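Flavin-dependent thymidylate synthase (Thermus thermophilus, PDB 6J61) catalyses the reductive methylation of dUMP to dTMP as an FAD-dependent homotetramer, using methylenetetrahydrofolate as methyl donor and NADPH as reductant. Local coordinates at the interface of chains A and B and the interface of chains A and C. Sequence-based numbering; all coordinates share one arbitrary frame. Chains: chain A/B/C, Flavin-dependent thymidylate synthase.

Contacts 1 and 3 lie in the two-fold symmetric interface of chains A and B, their C-alpha centres about 27 Å apart. Both use helix 24-32 with Val33 of one chain against Tyr169 on strand 165-173 of the other, with the chains exchanged; contact 1 adds Ser34 and His69, contact 3 adds Lys67 and Met63. Contact 2 joins chains A and C through the C-terminal elements 223-225, 227-236, 239-249 and 253-263, about 34 Å from contact 1 and 43 Å from contact 3. Chain A thus meets two different subunits through separate surfaces, consistent with its assembly as a homotetramer.

Contact 1: the interface of chains A and B. Residues chain A 29-30, 33-34; chain B 69, 167-169.
B:Tyr169 of strand 165-173 lays its ring against the end of helix 24-32 of chain A and the turn that follows, in a subunit interface of the homotetramer. The tight part lies on one face of this ring. A:Ala30 sets its CA over that face, 4.0 Å from the ring centroid, as a CH-pi contact. A:Val33 comes from the same side nearer the rim, its CA 3.6 Å from B:Tyr169 CE1; its backbone is in the left-handed region, where the chain turns off the helix. A:Gln29 crosses the phenol end at about a right angle, its amide plane turned 60° from the ring. The phenol OH gives a hydrogen bond to the backbone O of A:Ser34, 2.7 Å away, an oxygen lying at the ring edge and in its plane. That bond probably helps fix the far end of the ring while the helix packs its face. The same oxygen also lies within hydrogen-bond distance of B:His69 ND1, 3.0 Å, but well off the imidazole plane; if ND1 carries a hydrogen, this bond is tilted.

Toward B:Glu167 and B:Phe168 the contact is looser. With CG1 anti to the backbone N (chi1 -166°), A:Val33 brings this methyl to 3.9 Å from B:Phe168 CA, while the phenyl group makes little contact. Across the imidazole, B:His69 NE2 donates to B:Glu167 OE2 at 2.6 Å, in a bent bond on the oxygen's anti side, out of the carboxylate plane.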
loop_
_atom_site.group_PDB
_atom_site.type_symbol
_atom_site.label_atom_id
_atom_site.label_comp_id
_atom_site.label_asym_id
_atom_site.label_seq_id
_atom_site.Cartn_x
_atom_site.Cartn_y
_atom_site.Cartn_z
ATOM N N GLN A 29 -1.162 -1.923 -24.047
ATOM C CA GLN A 29 -0.657 -0.581 -24.302
ATOM C C GLN A 29 0.405 -0.190 -23.260
ATOM O O GLN A 29 1.513 0.243 -23.611
ATOM C CB GLN A 29 -1.820 0.418 -24.270
ATOM C CG GLN A 29 -1.399 1.878 -24.159
ATOM C CD GLN A 29 -2.581 2.809 -23.981
ATOM O OE1 GLN A 29 -3.394 2.643 -23.072
ATOM N NE2 GLN A 29 -2.678 3.800 -24.852
ATOM N N ALA A 30 0.060 -0.329 -21.981
ATOM C CA ALA A 30 0.989 -0.003 -20.894
ATOM C C ALA A 30 2.218 -0.913 -20.956
ATOM O O ALA A 30 3.335 -0.480 -20.685
ATOM C CB ALA A 30 0.293 -0.157 -19.547
ATOM N N VAL A 33 4.378 0.514 -23.340
ATOM C CA VAL A 33 4.689 1.919 -23.053
ATOM C C VAL A 33 4.607 2.693 -24.363
ATOM O O VAL A 33 5.555 3.345 -24.779
ATOM C CB VAL A 33 6.103 2.068 -22.472
ATOM C CG1 VAL A 33 6.279 3.457 -21.862
ATOM C CG2 VAL A 33 6.350 0.993 -21.439
ATOM N N SER A 34 3.448 2.609 -25.000
ATOM C CA SER A 34 3.210 3.231 -26.291
ATOM C C SER A 34 2.871 4.712 -26.283
ATOM O O SER A 34 2.319 5.236 -25.310
ATOM C CB SER A 34 2.094 2.470 -27.013
ATOM O OG SER A 34 1.877 2.995 -28.309
ATOM N N HIS B 69 1.659 9.011 -19.535
ATOM C CA HIS B 69 2.769 8.354 -20.216
ATOM C C HIS B 69 3.808 9.431 -20.017
ATOM O O HIS B 69 3.579 10.574 -20.400
ATOM C CB HIS B 69 2.507 8.159 -21.706
ATOM C CG HIS B 69 3.724 7.752 -22.481
ATOM N ND1 HIS B 69 3.676 7.386 -23.809
ATOM C CD2 HIS B 69 5.027 7.674 -22.117
ATOM C CE1 HIS B 69 4.895 7.101 -24.228
ATOM N NE2 HIS B 69 5.734 7.267 -23.222
ATOM N N GLU B 167 11.453 5.956 -20.160
ATOM C CA GLU B 167 10.030 6.165 -20.402
ATOM C C GLU B 167 9.171 5.227 -19.558
ATOM O O GLU B 167 9.539 4.076 -19.336
ATOM C CB GLU B 167 9.758 5.910 -21.886
ATOM C CG GLU B 167 8.721 6.799 -22.538
ATOM C CD GLU B 167 8.730 6.643 -24.047
ATOM O OE1 GLU B 167 9.804 6.854 -24.662
ATOM O OE2 GLU B 167 7.669 6.303 -24.613
ATOM N N PHE B 168 8.009 5.699 -19.118
ATOM C CA PHE B 168 7.147 4.870 -18.292
ATOM C C PHE B 168 5.719 5.348 -18.230
ATOM O O PHE B 168 5.438 6.499 -18.532
ATOM C CB PHE B 168 7.700 4.816 -16.869
ATOM C CG PHE B 168 7.752 6.157 -16.172
ATOM C CD1 PHE B 168 6.619 6.693 -15.564
ATOM C CD2 PHE B 168 8.951 6.860 -16.073
ATOM C CE1 PHE B 168 6.681 7.902 -14.858
ATOM C CE2 PHE B 168 9.025 8.074 -15.368
ATOM C CZ PHE B 168 7.893 8.591 -14.760
ATOM N N TYR B 169 4.822 4.443 -17.842
ATOM C CA TYR B 169 3.414 4.758 -17.651
ATOM C C TYR B 169 3.267 4.932 -16.132
ATOM O O TYR B 169 3.924 4.241 -15.356
ATOM C CB TYR B 169 2.529 3.618 -18.141
ATOM C CG TYR B 169 2.018 3.793 -19.551
ATOM C CD1 TYR B 169 2.846 4.277 -20.563
ATOM C CD2 TYR B 169 0.712 3.451 -19.879
ATOM C CE1 TYR B 169 2.381 4.414 -21.866
ATOM C CE2 TYR B 169 0.235 3.578 -21.175
ATOM C CZ TYR B 169 1.073 4.059 -22.166
ATOM O OH TYR B 169 0.605 4.172 -23.458
#

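Contact 2: the interface of chains A and C. Residues chain A 225, 230, 242, 246, 259; chain C 225, 229, 232-233.
The backbone of chain C is extended at C:Leu225 and turns helical in 227-236, and one side of that helix rests on helices 239-249 and 253-263 of chain A. A:Tyr242 is the central wedge. Its CG stands anti to the backbone N (chi1 -168°), which sends the phenol toward chain C. A:Leu246 of the same chain covers one face over the ring centre with CD1, 3.8 Å above the plane of A:Tyr242. From the other side C:Leu233 touches the ring edge, CD2 lying 3.5 Å from A:Tyr242 CE1. The phenol OH meets the CD1 methyl of C:Leu225 head-on at 3.2 Å, a close fit. An alanine in place of A:Tyr242 would probably leave a gap facing C:Leu225 and C:Leu233 and strip A:Leu246 CD1 of the ring face it packs on.

A:Leu246 also works across the interface: its other methyl, CD2, presses on C:Ala232 CB at 3.4 Å, where the small alanine probably lets the helices approach. C:Glu229 stretches out past the phenol, and its OE2 ends 3.5 Å from A:Ala259 CB. At the other end of the patch the two copies of Leu225 cross at about a right angle, A:Leu225 CD1 being 4.1 Å from C:Leu225 CG. This largely apolar patch lies in the C-terminal helical region, probably the extra C-terminal domain, and pairing that region between subunits is likely to help hold the tetramer together.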
loop_
_atom_site.group_PDB
_atom_site.type_symbol
_atom_site.label_atom_id
_atom_site.label_comp_id
_atom_site.label_asym_id
_atom_site.label_seq_id
_atom_site.Cartn_x
_atom_site.Cartn_y
_atom_site.Cartn_z
ATOM N N LEU A 225 1.745 -26.142 -6.606
ATOM C CA LEU A 225 2.237 -27.389 -6.055
ATOM C C LEU A 225 3.487 -27.127 -5.256
ATOM O O LEU A 225 4.392 -26.423 -5.708
ATOM C CB LEU A 225 2.534 -28.386 -7.172
ATOM C CG LEU A 225 1.388 -28.634 -8.154
ATOM C CD1 LEU A 225 1.746 -29.786 -9.091
ATOM C CD2 LEU A 225 0.125 -28.947 -7.378
ATOM N N LEU A 230 6.157 -31.372 -6.622
ATOM C CA LEU A 230 6.923 -31.307 -7.864
ATOM C C LEU A 230 7.942 -32.451 -7.906
ATOM O O LEU A 230 8.297 -32.951 -8.969
ATOM C CB LEU A 230 7.660 -29.967 -7.961
ATOM C CG LEU A 230 6.825 -28.699 -8.152
ATOM C CD1 LEU A 230 7.715 -27.472 -8.060
ATOM C CD2 LEU A 230 6.129 -28.752 -9.500
ATOM N N TYR A 242 6.248 -36.050 -20.371
ATOM C CA TYR A 242 5.453 -34.906 -19.941
ATOM C C TYR A 242 5.175 -34.026 -21.142
ATOM O O TYR A 242 4.034 -33.641 -21.390
ATOM C CB TYR A 242 6.212 -34.109 -18.859
ATOM C CG TYR A 242 5.377 -33.070 -18.124
ATOM C CD1 TYR A 242 4.037 -33.312 -17.813
ATOM C CD2 TYR A 242 5.932 -31.862 -17.716
ATOM C CE1 TYR A 242 3.278 -32.379 -17.120
ATOM C CE2 TYR A 242 5.176 -30.919 -17.018
ATOM C CZ TYR A 242 3.851 -31.186 -16.726
ATOM O OH TYR A 242 3.093 -30.256 -16.051
ATOM N N LEU A 246 1.629 -32.788 -22.850
ATOM C CA LEU A 246 1.261 -31.379 -22.913
ATOM C C LEU A 246 0.894 -30.951 -24.333
ATOM O O LEU A 246 -0.222 -30.473 -24.575
ATOM C CB LEU A 246 2.405 -30.504 -22.385
ATOM C CG LEU A 246 2.767 -30.666 -20.906
ATOM C CD1 LEU A 246 4.050 -29.930 -20.616
ATOM C CD2 LEU A 246 1.648 -30.150 -20.035
ATOM N N ALA A 259 6.430 -24.922 -18.998
ATOM C CA ALA A 259 5.714 -25.953 -18.248
ATOM C C ALA A 259 6.666 -27.071 -17.831
ATOM O O ALA A 259 6.549 -27.640 -16.743
ATOM C CB ALA A 259 4.572 -26.526 -19.089
ATOM N N LEU C 225 0.950 -24.422 -11.612
ATOM C CA LEU C 225 0.587 -25.117 -12.842
ATOM C C LEU C 225 -0.766 -24.660 -13.371
ATOM O O LEU C 225 -1.732 -24.513 -12.614
ATOM C CB LEU C 225 0.557 -26.640 -12.611
ATOM C CG LEU C 225 1.821 -27.506 -12.461
ATOM C CD1 LEU C 225 2.173 -28.094 -13.808
ATOM C CD2 LEU C 225 2.988 -26.704 -11.869
ATOM N N GLU C 229 -1.931 -27.859 -17.883
ATOM C CA GLU C 229 -0.864 -28.618 -17.243
ATOM C C GLU C 229 -1.451 -29.712 -16.344
ATOM O O GLU C 229 -1.081 -30.880 -16.462
ATOM C CB GLU C 229 0.041 -27.677 -16.437
ATOM C CG GLU C 229 1.178 -27.078 -17.246
ATOM C CD GLU C 229 1.750 -25.805 -16.636
ATOM O OE1 GLU C 229 1.087 -24.751 -16.718
ATOM O OE2 GLU C 229 2.865 -25.848 -16.074
ATOM N N ALA C 232 -2.832 -32.344 -18.156
ATOM C CA ALA C 232 -1.822 -33.271 -18.624
ATOM C C ALA C 232 -1.550 -34.314 -17.544
ATOM O O ALA C 232 -1.715 -35.506 -17.772
ATOM C CB ALA C 232 -0.546 -32.521 -18.972
ATOM N N LEU C 233 -1.138 -33.856 -16.366
ATOM C CA LEU C 233 -0.850 -34.747 -15.247
ATOM C C LEU C 233 -2.007 -35.724 -15.059
ATOM O O LEU C 233 -1.799 -36.935 -14.997
ATOM C CB LEU C 233 -0.628 -33.930 -13.972
ATOM C CG LEU C 233 0.517 -32.906 -14.034
ATOM C CD1 LEU C 233 0.486 -32.022 -12.797
ATOM C CD2 LEU C 233 1.862 -33.621 -14.151
#

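Contact 3: the interface of chains A and B. Residues chain A 18, 67, 89, 169; chain B 26, 29-30, 33, 63.
A:Tyr169 and B:Ala30 meet at the apolar centre of the symmetry-related patch. The CB methyl of B:Ala30 lies 3.7 Å from A:Tyr169 CD2, and B:Val33 slides past the ring in the opposite direction. What this patch adds is B:Met63: its side chain bends at its second torsion, which swings the CE methyl to 3.9 Å from A:Tyr169 CB at the root of the ring. The sulfur of B:Met63 touches the aliphatic part of A:Lys67, SD to CD 3.7 Å, as the two side chains pass at a slant. A:Val18 closes another side with CG1 against the amide of B:Gln29, whose plane is turned well away from the tyrosine ring.

Farther out, A:Asn89 of the ThyX motif, also an FAD-pocket residue, brings OD1 near the CG2 methyl of B:Val33, which suggests that this edge of the interface lies close to a flavin site.

The polar rim is built around A:Lys67. Its side chain runs over the methionine, and a bend at chi3 (62°) turns the terminal amino group NZ toward the backbone of B:Met63. NZ of A:Lys67 donates to B:Met63 O at 2.7 Å. The C=O...N angle is 143°, with NZ tilted 17° from the carbonyl plane. A water 3.0 Å from NZ of A:Lys67 extends this grip to helix 24-32. The same water lies 2.9 Å from the backbone O of B:Ala26 and 3.0 Å from the amide oxygen OE1 of B:Gln29.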
loop_
_atom_site.group_PDB
_atom_site.type_symbol
_atom_site.label_atom_id
_atom_site.label_comp_id
_atom_site.label_asym_id
_atom_site.label_seq_id
_atom_site.Cartn_x
_atom_site.Cartn_y
_atom_site.Cartn_z
ATOM N N VAL A 18 -19.847 0.822 -11.650
ATOM C CA VAL A 18 -20.024 2.260 -11.754
ATOM C C VAL A 18 -19.171 2.828 -12.882
ATOM O O VAL A 18 -19.703 3.502 -13.770
ATOM C CB VAL A 18 -19.728 2.940 -10.397
ATOM C CG1 VAL A 18 -19.776 4.448 -10.516
ATOM C CG2 VAL A 18 -20.765 2.478 -9.384
ATOM N N LYS A 67 -14.638 0.176 -10.660
ATOM C CA LYS A 67 -15.256 0.846 -9.526
ATOM C C LYS A 67 -16.681 0.317 -9.393
ATOM O O LYS A 67 -17.483 0.454 -10.310
ATOM C CB LYS A 67 -15.243 2.361 -9.751
ATOM C CG LYS A 67 -15.812 3.170 -8.599
ATOM C CD LYS A 67 -15.302 4.617 -8.581
ATOM C CE LYS A 67 -15.710 5.410 -9.827
ATOM N NZ LYS A 67 -15.328 6.853 -9.720
ATOM N N ASN A 89 -15.581 3.520 0.058
ATOM C CA ASN A 89 -16.337 4.581 0.711
ATOM C C ASN A 89 -17.675 3.986 1.087
ATOM O O ASN A 89 -18.455 3.592 0.232
ATOM C CB ASN A 89 -16.540 5.804 -0.173
ATOM C CG ASN A 89 -16.958 7.021 0.645
ATOM O OD1 ASN A 89 -18.124 7.171 1.021
ATOM N ND2 ASN A 89 -15.994 7.872 0.963
ATOM N N TYR A 169 -18.708 1.999 -2.219
ATOM C CA TYR A 169 -18.081 2.075 -3.529
ATOM C C TYR A 169 -16.749 1.353 -3.373
ATOM O O TYR A 169 -15.996 1.631 -2.442
ATOM C CB TYR A 169 -17.838 3.536 -3.923
ATOM C CG TYR A 169 -18.932 4.122 -4.782
ATOM C CD1 TYR A 169 -20.276 3.859 -4.507
ATOM C CD2 TYR A 169 -18.624 4.939 -5.877
ATOM C CE1 TYR A 169 -21.285 4.387 -5.300
ATOM C CE2 TYR A 169 -19.629 5.481 -6.679
ATOM C CZ TYR A 169 -20.959 5.200 -6.386
ATOM O OH TYR A 169 -21.973 5.727 -7.166
ATOM N N ALA B 26 -17.359 12.526 -9.999
ATOM C CA ALA B 26 -17.092 11.227 -9.412
ATOM C C ALA B 26 -16.805 11.378 -7.917
ATOM O O ALA B 26 -17.224 10.538 -7.119
ATOM C CB ALA B 26 -15.923 10.549 -10.129
ATOM N N GLN B 29 -20.211 11.990 -6.417
ATOM C CA GLN B 29 -20.958 10.751 -6.601
ATOM C C GLN B 29 -20.598 9.679 -5.565
ATOM O O GLN B 29 -21.486 9.056 -4.958
ATOM C CB GLN B 29 -20.694 10.192 -7.994
ATOM C CG GLN B 29 -21.251 8.809 -8.201
ATOM C CD GLN B 29 -20.920 8.260 -9.560
ATOM O OE1 GLN B 29 -19.750 8.152 -9.929
ATOM N NE2 GLN B 29 -21.947 7.903 -10.318
ATOM N N ALA B 30 -19.289 9.462 -5.390
ATOM C CA ALA B 30 -18.769 8.466 -4.450
ATOM C C ALA B 30 -18.983 8.908 -3.016
ATOM O O ALA B 30 -19.265 8.084 -2.147
ATOM C CB ALA B 30 -17.291 8.218 -4.701
ATOM N N VAL B 33 -22.285 7.912 -2.373
ATOM C CA VAL B 33 -22.531 6.486 -2.586
ATOM C C VAL B 33 -23.832 6.342 -3.398
ATOM O O VAL B 33 -24.713 5.547 -3.069
ATOM C CB VAL B 33 -22.653 5.753 -1.218
ATOM C CG1 VAL B 33 -22.762 4.246 -1.421
ATOM C CG2 VAL B 33 -21.442 6.082 -0.349
ATOM N N MET B 63 -11.538 7.979 -5.701
ATOM C CA MET B 63 -12.407 7.422 -6.725
ATOM C C MET B 63 -12.166 8.034 -8.109
ATOM O O MET B 63 -12.874 7.711 -9.058
ATOM C CB MET B 63 -13.872 7.603 -6.324
ATOM C CG MET B 63 -14.266 6.868 -5.053
ATOM S SD MET B 63 -13.971 5.098 -5.184
ATOM C CE MET B 63 -14.077 4.581 -3.469
HETATM O O HOH W 1 -17.532 7.809 -7.959
#